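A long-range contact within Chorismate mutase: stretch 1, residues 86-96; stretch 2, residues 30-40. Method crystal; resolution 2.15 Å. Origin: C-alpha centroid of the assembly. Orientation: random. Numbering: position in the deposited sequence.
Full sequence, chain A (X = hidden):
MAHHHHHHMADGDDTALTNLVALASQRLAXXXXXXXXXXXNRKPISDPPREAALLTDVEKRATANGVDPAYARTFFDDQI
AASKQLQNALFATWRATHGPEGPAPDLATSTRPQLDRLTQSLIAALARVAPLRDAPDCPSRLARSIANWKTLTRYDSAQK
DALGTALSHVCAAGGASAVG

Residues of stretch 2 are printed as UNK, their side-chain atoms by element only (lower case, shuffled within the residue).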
ATOM      1  N   LEU A  86      -8.953  -5.420 -13.406  1.00 19.75           N
ATOM      2  CA  LEU A  86      -9.173  -4.045 -12.972  1.00 25.15           C
ATOM      3  C   LEU A  86      -8.955  -3.060 -14.123  1.00 25.32           C
ATOM      4  O   LEU A  86      -9.765  -2.150 -14.337  1.00 26.85           O
ATOM      5  CB  LEU A  86      -8.247  -3.712 -11.789  1.00 23.04           C
ATOM      6  CG  LEU A  86      -8.424  -2.335 -11.128  1.00 23.78           C
ATOM      7  CD1 LEU A  86      -9.902  -1.994 -10.965  1.00 25.60           C
ATOM      8  CD2 LEU A  86      -7.740  -2.285  -9.764  1.00 24.22           C
ATOM      9  N   GLN A  87      -7.860  -3.223 -14.876  1.00 26.44           N
ATOM     10  CA  GLN A  87      -7.575  -2.289 -15.974  1.00 23.78           C
ATOM     11  C   GLN A  87      -8.686  -2.306 -17.017  1.00 24.36           C
ATOM     12  O   GLN A  87      -9.080  -1.254 -17.536  1.00 24.95           O
ATOM     13  CB  GLN A  87      -6.231  -2.616 -16.644  1.00 22.46           C
ATOM     14  CG  GLN A  87      -4.976  -2.460 -15.755  1.00 25.45           C
ATOM     15  CD  GLN A  87      -3.708  -2.953 -16.467  1.00 30.72           C
ATOM     16  OE1 GLN A  87      -3.434  -2.559 -17.597  1.00 32.92           O
ATOM     17  NE2 GLN A  87      -2.958  -3.844 -15.816  1.00 27.70           N
ATOM     18  N   ASN A  88      -9.186  -3.493 -17.362  1.00 25.48           N
ATOM     19  CA  ASN A  88     -10.290  -3.560 -18.308  1.00 27.05           C
ATOM     20  C   ASN A  88     -11.541  -2.887 -17.759  1.00 23.53           C
ATOM     21  O   ASN A  88     -12.255  -2.198 -18.501  1.00 25.59           O
ATOM     22  CB  ASN A  88     -10.568  -5.007 -18.694  1.00 24.60           C
ATOM     23  CG  ASN A  88      -9.723  -5.438 -19.869  1.00 31.78           C
ATOM     24  OD1 ASN A  88      -9.858  -4.883 -20.954  1.00 33.36           O
ATOM     25  ND2 ASN A  88      -8.809  -6.389 -19.648  1.00 27.73           N
ATOM     26  N   ALA A  89     -11.816  -3.066 -16.463  1.00 21.64           N
ATOM     27  CA  ALA A  89     -12.954  -2.381 -15.853  1.00 25.59           C
ATOM     28  C   ALA A  89     -12.792  -0.859 -15.920  1.00 27.40           C
ATOM     29  O   ALA A  89     -13.759  -0.138 -16.198  1.00 26.02           O
ATOM     30  CB  ALA A  89     -13.124  -2.856 -14.401  1.00 24.32           C
ATOM     31  N   LEU A  90     -11.568  -0.352 -15.694  1.00 27.75           N
ATOM     32  CA  LEU A  90     -11.329   1.087 -15.809  1.00 25.23           C
ATOM     33  C   LEU A  90     -11.521   1.564 -17.250  1.00 26.74           C
ATOM     34  O   LEU A  90     -12.179   2.582 -17.489  1.00 26.21           O
ATOM     35  CB  LEU A  90      -9.922   1.438 -15.295  1.00 21.00           C
ATOM     36  CG  LEU A  90      -9.690   1.231 -13.789  1.00 26.52           C
ATOM     37  CD1 LEU A  90      -8.188   1.199 -13.410  1.00 23.13           C
ATOM     38  CD2 LEU A  90     -10.407   2.290 -12.987  1.00 22.67           C
ATOM     39  N   PHE A  91     -10.973   0.824 -18.229  1.00 28.28           N
ATOM     40  CA  PHE A  91     -11.207   1.149 -19.636  1.00 23.62           C
ATOM     41  C   PHE A  91     -12.695   1.219 -19.950  1.00 23.80           C
ATOM     42  O   PHE A  91     -13.149   2.143 -20.636  1.00 28.78           O
ATOM     43  CB  PHE A  91     -10.537   0.122 -20.559  1.00 26.10           C
ATOM     44  CG  PHE A  91      -9.080   0.430 -20.889  1.00 29.33           C
ATOM     45  CD1 PHE A  91      -8.255   1.089 -19.980  1.00 20.55           C
ATOM     46  CD2 PHE A  91      -8.546   0.058 -22.121  1.00 31.46           C
ATOM     47  CE1 PHE A  91      -6.921   1.353 -20.290  1.00 27.08           C
ATOM     48  CE2 PHE A  91      -7.214   0.314 -22.438  1.00 24.75           C
ATOM     49  CZ  PHE A  91      -6.403   0.970 -21.527  1.00 25.89           C
ATOM     50  N   ALA A  92     -13.465   0.223 -19.487  1.00 26.42           N
ATOM     51  CA  ALA A  92     -14.909   0.227 -19.734  1.00 28.95           C
ATOM     52  C   ALA A  92     -15.560   1.482 -19.144  1.00 24.80           C
ATOM     53  O   ALA A  92     -16.424   2.100 -19.774  1.00 25.84           O
ATOM     54  CB  ALA A  92     -15.545  -1.053 -19.153  1.00 27.15           C
ATOM     55  N   THR A  93     -15.125   1.889 -17.951  1.00 26.18           N
ATOM     56  CA  THR A  93     -15.641   3.103 -17.320  1.00 34.73           C
ATOM     57  C   THR A  93     -15.250   4.344 -18.113  1.00 31.00           C
ATOM     58  O   THR A  93     -16.081   5.223 -18.364  1.00 32.53           O
ATOM     59  CB  THR A  93     -15.101   3.197 -15.888  1.00 36.98           C
ATOM     60  OG1 THR A  93     -15.538   2.058 -15.144  1.00 41.06           O
ATOM     61  CG2 THR A  93     -15.565   4.481 -15.184  1.00 36.07           C
ATOM     62  N   TRP A  94     -13.982   4.432 -18.510  1.00 27.79           N
ATOM     63  CA  TRP A  94     -13.517   5.599 -19.250  1.00 29.82           C
ATOM     64  C   TRP A  94     -14.153   5.696 -20.635  1.00 30.19           C
ATOM     65  O   TRP A  94     -14.428   6.806 -21.101  1.00 27.09           O
ATOM     66  CB  TRP A  94     -11.986   5.571 -19.315  1.00 31.40           C
ATOM     67  CG  TRP A  94     -11.399   5.702 -17.935  1.00 29.69           C
ATOM     68  CD1 TRP A  94     -12.016   6.268 -16.839  1.00 29.27           C
ATOM     69  CD2 TRP A  94     -10.127   5.224 -17.476  1.00 25.39           C
ATOM     70  NE1 TRP A  94     -11.205   6.172 -15.736  1.00 26.42           N
ATOM     71  CE2 TRP A  94     -10.034   5.552 -16.094  1.00 26.16           C
ATOM     72  CE3 TRP A  94      -9.051   4.559 -18.097  1.00 24.36           C
ATOM     73  CZ2 TRP A  94      -8.905   5.246 -15.317  1.00 26.74           C
ATOM     74  CZ3 TRP A  94      -7.923   4.251 -17.323  1.00 26.67           C
ATOM     75  CH2 TRP A  94      -7.863   4.598 -15.943  1.00 30.73           C
ATOM     76  N   ARG A  95     -14.434   4.561 -21.293  1.00 27.49           N
ATOM     77  CA  ARG A  95     -15.143   4.609 -22.577  1.00 28.76           C
ATOM     78  C   ARG A  95     -16.534   5.194 -22.419  1.00 36.11           C
ATOM     79  O   ARG A  95     -17.012   5.902 -23.304  1.00 39.06           O
ATOM     80  CB  ARG A  95     -15.271   3.219 -23.202  1.00 30.87           C
ATOM     81  CG  ARG A  95     -14.018   2.678 -23.832  1.00 30.75           C
ATOM     82  CD  ARG A  95     -14.263   1.318 -24.503  1.00 31.69           C
ATOM     83  NE  ARG A  95     -12.985   0.632 -24.650  1.00 36.78           N
ATOM     84  CZ  ARG A  95     -12.625  -0.464 -23.993  1.00 39.66           C
ATOM     85  NH1 ARG A  95     -13.470  -1.063 -23.158  1.00 38.81           N
ATOM     86  NH2 ARG A  95     -11.418  -0.979 -24.198  1.00 42.45           N
ATOM     87  N   ALA A  96     -17.202   4.899 -21.294  1.00 43.06           N
ATOM     88  CA  ALA A  96     -18.584   5.339 -21.101  1.00 46.24           C
ATOM     89  C   ALA A  96     -18.683   6.845 -20.918  1.00 43.07           C
ATOM     90  O   ALA A  96     -19.684   7.450 -21.304  1.00 48.65           O
ATOM     91  CB  ALA A  96     -19.204   4.630 -19.897  1.00 46.80           C
ATOM     92  N   UNK A  30      -1.903  -0.180  -7.980  1.00 23.08           N
ATOM     93  CA  UNK A  30      -1.086   0.393  -9.039  1.00 31.51           C
ATOM     94  C   UNK A  30      -1.627   0.061 -10.430  1.00 32.84           C
ATOM     95  O   UNK A  30      -1.086   0.555 -11.422  1.00 25.17           O
ATOM     96  c   UNK A  30       0.362  -0.082  -8.885  1.00 19.78           C
ATOM     97  c   UNK A  30       2.357  -0.461  -7.389  1.00 26.48           C
ATOM     98  c   UNK A  30       1.122   0.400  -7.645  1.00 26.81           C
ATOM     99  c   UNK A  30       1.538   1.855  -7.814  1.00 23.86           C
ATOM    100  N   UNK A  31      -2.692  -0.745 -10.526  1.00 25.28           N
ATOM    101  CA  UNK A  31      -3.296  -1.005 -11.831  1.00 27.46           C
ATOM    102  C   UNK A  31      -4.009   0.228 -12.378  1.00 24.10           C
ATOM    103  O   UNK A  31      -4.106   0.391 -13.601  1.00 25.71           O
ATOM    104  c   UNK A  31      -4.257  -2.205 -11.751  1.00 31.41           C
ATOM    105  N   UNK A  32      -4.500   1.107 -11.505  1.00 19.83           N
ATOM    106  CA  UNK A  32      -5.111   2.341 -11.991  1.00 22.06           C
ATOM    107  C   UNK A  32      -4.104   3.196 -12.753  1.00 22.21           C
ATOM    108  O   UNK A  32      -4.392   3.569 -13.901  1.00 32.75           O
ATOM    109  o   UNK A  32      -6.626   6.297 -12.491  1.00 41.86           O
ATOM    110  c   UNK A  32      -5.764   3.103 -10.817  1.00 21.79           C
ATOM    111  o   UNK A  32      -4.808   5.761 -11.407  1.00 34.43           O
ATOM    112  c   UNK A  32      -6.707   4.267 -11.228  1.00 29.29           C
ATOM    113  c   UNK A  32      -5.992   5.524 -11.744  1.00 35.88           C
ATOM    114  N   UNK A  33      -2.929   3.545 -12.205  1.00 24.89           N
ATOM    115  CA  UNK A  33      -1.980   4.321 -13.020  1.00 21.94           C
ATOM    116  C   UNK A  33      -1.425   3.554 -14.217  1.00 25.83           C
ATOM    117  O   UNK A  33      -1.094   4.180 -15.231  1.00 25.91           O
ATOM    118  c   UNK A  33      -1.004   3.799 -10.872  1.00 21.77           C
ATOM    119  c   UNK A  33      -2.500   3.503 -10.788  1.00 25.41           C
ATOM    120  c   UNK A  33      -0.874   4.714 -12.025  1.00 25.61           C
ATOM    121  N   UNK A  34      -1.311   2.230 -14.150  1.00 22.19           N
ATOM    122  CA  UNK A  34      -0.989   1.468 -15.357  1.00 23.64           C
ATOM    123  C   UNK A  34      -2.073   1.689 -16.406  1.00 24.78           C
ATOM    124  O   UNK A  34      -1.790   2.041 -17.557  1.00 29.99           O
ATOM    125  c   UNK A  34       0.322  -0.293 -14.068  1.00 23.58           C
ATOM    126  c   UNK A  34      -0.829  -0.036 -15.038  1.00 26.68           C
ATOM    127  c   UNK A  34      -0.610  -0.820 -16.326  1.00 20.63           C
ATOM    128  N   UNK A  35      -3.336   1.485 -16.014  1.00 25.22           N
ATOM    129  CA  UNK A  35      -4.444   1.662 -16.943  1.00 22.54           C
ATOM    130  C   UNK A  35      -4.455   3.072 -17.505  1.00 22.01           C
ATOM    131  O   UNK A  35      -4.605   3.268 -18.717  1.00 21.28           O
ATOM    132  c   UNK A  35      -5.775   1.362 -16.243  1.00 19.08           C
ATOM    133  N   UNK A  36      -4.314   4.066 -16.625  1.00 24.84           N
ATOM    134  CA  UNK A  36      -4.301   5.467 -17.037  1.00 23.52           C
ATOM    135  C   UNK A  36      -3.203   5.730 -18.077  1.00 26.58           C
ATOM    136  O   UNK A  36      -3.448   6.337 -19.127  1.00 25.82           O
ATOM    137  c   UNK A  36      -4.574   8.540 -17.097  1.00 27.55           C
ATOM    138  n   UNK A  36      -4.303   8.705 -14.934  1.00 34.16           N
ATOM    139  n   UNK A  36      -4.660   9.857 -16.704  1.00 34.90           N
ATOM    140  c   UNK A  36      -4.131   6.334 -15.778  1.00 26.98           C
ATOM    141  c   UNK A  36      -4.493   9.930 -15.396  1.00 34.27           C
ATOM    142  c   UNK A  36      -4.337   7.806 -15.983  1.00 31.75           C
ATOM    143  N   UNK A  37      -1.989   5.247 -17.822  1.00 23.42           N
ATOM    144  CA  UNK A  37      -0.919   5.405 -18.810  1.00 26.83           C
ATOM    145  C   UNK A  37      -1.260   4.716 -20.135  1.00 30.07           C
ATOM    146  O   UNK A  37      -1.054   5.289 -21.216  1.00 30.62           O
ATOM    147  c   UNK A  37       2.364   6.255 -19.061  1.00 29.00           C
ATOM    148  n   UNK A  37       3.348   6.154 -20.014  1.00 38.09           N
ATOM    149  c   UNK A  37       3.934   4.451 -21.769  1.00 47.90           C
ATOM    150  c   UNK A  37       1.690   3.081 -20.699  1.00 41.75           C
ATOM    151  c   UNK A  37       3.189   4.980 -20.705  1.00 36.06           C
ATOM    152  c   UNK A  37       3.545   3.236 -22.280  1.00 48.32           C
ATOM    153  c   UNK A  37       0.389   4.859 -18.241  1.00 23.38           C
ATOM    154  c   UNK A  37       2.069   4.315 -20.162  1.00 34.78           C
ATOM    155  c   UNK A  37       2.441   2.548 -21.761  1.00 45.70           C
ATOM    156  c   UNK A  37       1.558   5.142 -19.104  1.00 29.45           C
ATOM    157  N   UNK A  38      -1.797   3.493 -20.073  1.00 23.68           N
ATOM    158  CA  UNK A  38      -2.151   2.763 -21.300  1.00 25.93           C
ATOM    159  C   UNK A  38      -3.312   3.414 -22.046  1.00 25.64           C
ATOM    160  O   UNK A  38      -3.351   3.373 -23.282  1.00 23.07           O
ATOM    161  c   UNK A  38      -2.480   1.311 -20.955  1.00 22.02           C
ATOM    162  c   UNK A  38      -1.600  -0.943 -20.210  1.00 24.73           C
ATOM    163  c   UNK A  38      -1.245   0.510 -20.510  1.00 22.49           C
ATOM    164  c   UNK A  38      -0.359  -1.848 -20.168  1.00 35.78           C
ATOM    165  n   UNK A  38      -0.607  -3.060 -19.316  1.00 47.55           N
ATOM    166  N   UNK A  39      -4.247   4.034 -21.313  1.00 24.36           N
ATOM    167  CA  UNK A  39      -5.364   4.744 -21.933  1.00 24.31           C
ATOM    168  C   UNK A  39      -4.881   5.927 -22.765  1.00 29.85           C
ATOM    169  O   UNK A  39      -5.411   6.198 -23.857  1.00 25.06           O
ATOM    170  c   UNK A  39      -9.555   6.601 -22.211  1.00 24.10           C
ATOM    171  c   UNK A  39      -8.744   5.501 -21.868  1.00 21.70           C
ATOM    172  c   UNK A  39      -7.511   6.027 -21.351  1.00 28.49           C
ATOM    173  c   UNK A  39     -10.547   4.046 -22.563  1.00 26.82           C
ATOM    174  c   UNK A  39      -9.254   4.202 -22.037  1.00 27.05           C
ATOM    175  c   UNK A  39      -6.328   5.226 -20.843  1.00 24.50           C
ATOM    176  c   UNK A  39     -11.325   5.167 -22.899  1.00 28.68           C
ATOM    177  c   UNK A  39      -7.614   7.384 -21.422  1.00 25.96           C
ATOM    178  n   UNK A  39      -8.845   7.739 -21.923  1.00 28.39           N
ATOM    179  c   UNK A  39     -10.845   6.449 -22.738  1.00 27.44           C
ATOM    180  N   UNK A  40      -3.886   6.655 -22.259  1.00 26.17           N
ATOM    181  CA  UNK A  40      -3.340   7.780 -23.021  1.00 25.95           C
ATOM    182  C   UNK A  40      -2.499   7.275 -24.191  1.00 29.93           C
ATOM    183  O   UNK A  40      -2.601   7.779 -25.317  1.00 26.11           O
ATOM    184  c   UNK A  40      -2.538   8.704 -22.090  1.00 29.87           C
ATOM    185  c   UNK A  40      -1.712   9.769 -22.907  1.00 29.29           C
ATOM    186  c   UNK A  40      -2.783  10.280 -20.102  1.00 39.93           C
ATOM    187  c   UNK A  40      -3.487   9.368 -21.096  1.00 29.20           C
TER

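Position 30 carries four carbons, forked at the second, and its CA-to-CB bond points away from stretch 1, which it does not touch; the fork after one unbranched carbon makes it Leu30. Position 31 has a single side-chain carbon, its CB, which points toward the other helix and lies 4.0 Å from Leu86 CD2, while its backbone O is 3.7 Å from Gln87 CG; one carbon alone makes it Ala31.

At position 32 three carbons run in a row and the third bears two oxygens, one of them 3.8 Å from Trp94 CZ2, at the edge of the indole; its CA is 3.6 Å from Leu90 CD1. A carboxylate on a two-carbon stem is Glu32, and the oxygen near Trp94 is OE2. Position 33 shows three carbons closing a ring onto the backbone N; its CA-to-CB bond points away and it makes no contact. The closed ring is the signature of Pro33. Position 34 has one carbon carrying two more, one of which approaches Gln87 OE1 at 3.6 Å; a fork at the first atom and nothing beyond means Val34, and the approaching carbon is CG1.

Position 35 again has one carbon, CB, which fills a hole formed by Gln87, Leu90, Phe91 and Trp94, with Leu90 CD1 at 3.7 Å and Trp94 CZ3 at 3.8 Å from this CB. Its carbonyl O lies 3.4 Å from Phe91 CE1, near the plane of that ring. The single carbon identifies Ala35, a small residue at the closest register of the two backbones, with Ala35 CA 5.1 Å from Gln87 CA.

Position 36 bears one carbon and a five-membered ring of three carbons and two nitrogens. The CA-to-CB direction is away overall, yet CB is 4.1 Å from Trp94 CH2; the imidazole makes it His36. Position 37 has one carbon followed by fused five- and six-membered rings holding eight carbons and one nitrogen; its CA-to-CB bond points away, and the side chain comes no nearer than 8.2 Å to stretch 1. This indole is Trp37. Position 38 extends four carbons in a row to a terminal nitrogen 3.3 Å from Gln87 OE1, so it is Lys38, whose NZ donates a weak hydrogen bond to that oxygen.

Position 39 has one carbon, then fused five- and six-membered rings that hold eight carbons and one nitrogen, and its CB points toward stretch 1. Trp94 CB stands 3.6 Å from the centroid of the six-membered ring, only 11° off the normal, which establishes a CH-pi contact over the face; the indole is Trp39. Position 40 has four carbons, forked at the first with one arm two carbons long: Ile40, out of reach.

The contact joins two helices whose axes approach to 9.0 Å and cross at -51°, burying 642 Å² in total. Ala35, Gln87 and Trp94 each act as a knob in a hole of the opposing helix, so the packing interlocks in both directions. Beside them the aromatic rings form a chain of edge-to-face pairs: the edge of Trp94 meets the face of Trp39 (planes at 68°), and the edge of Trp39 meets the face of Phe91 (planes at 76°). Apolar packing dominates, with one weak polar link.

Stretch 2 30-40: LAEPVAHWKWI
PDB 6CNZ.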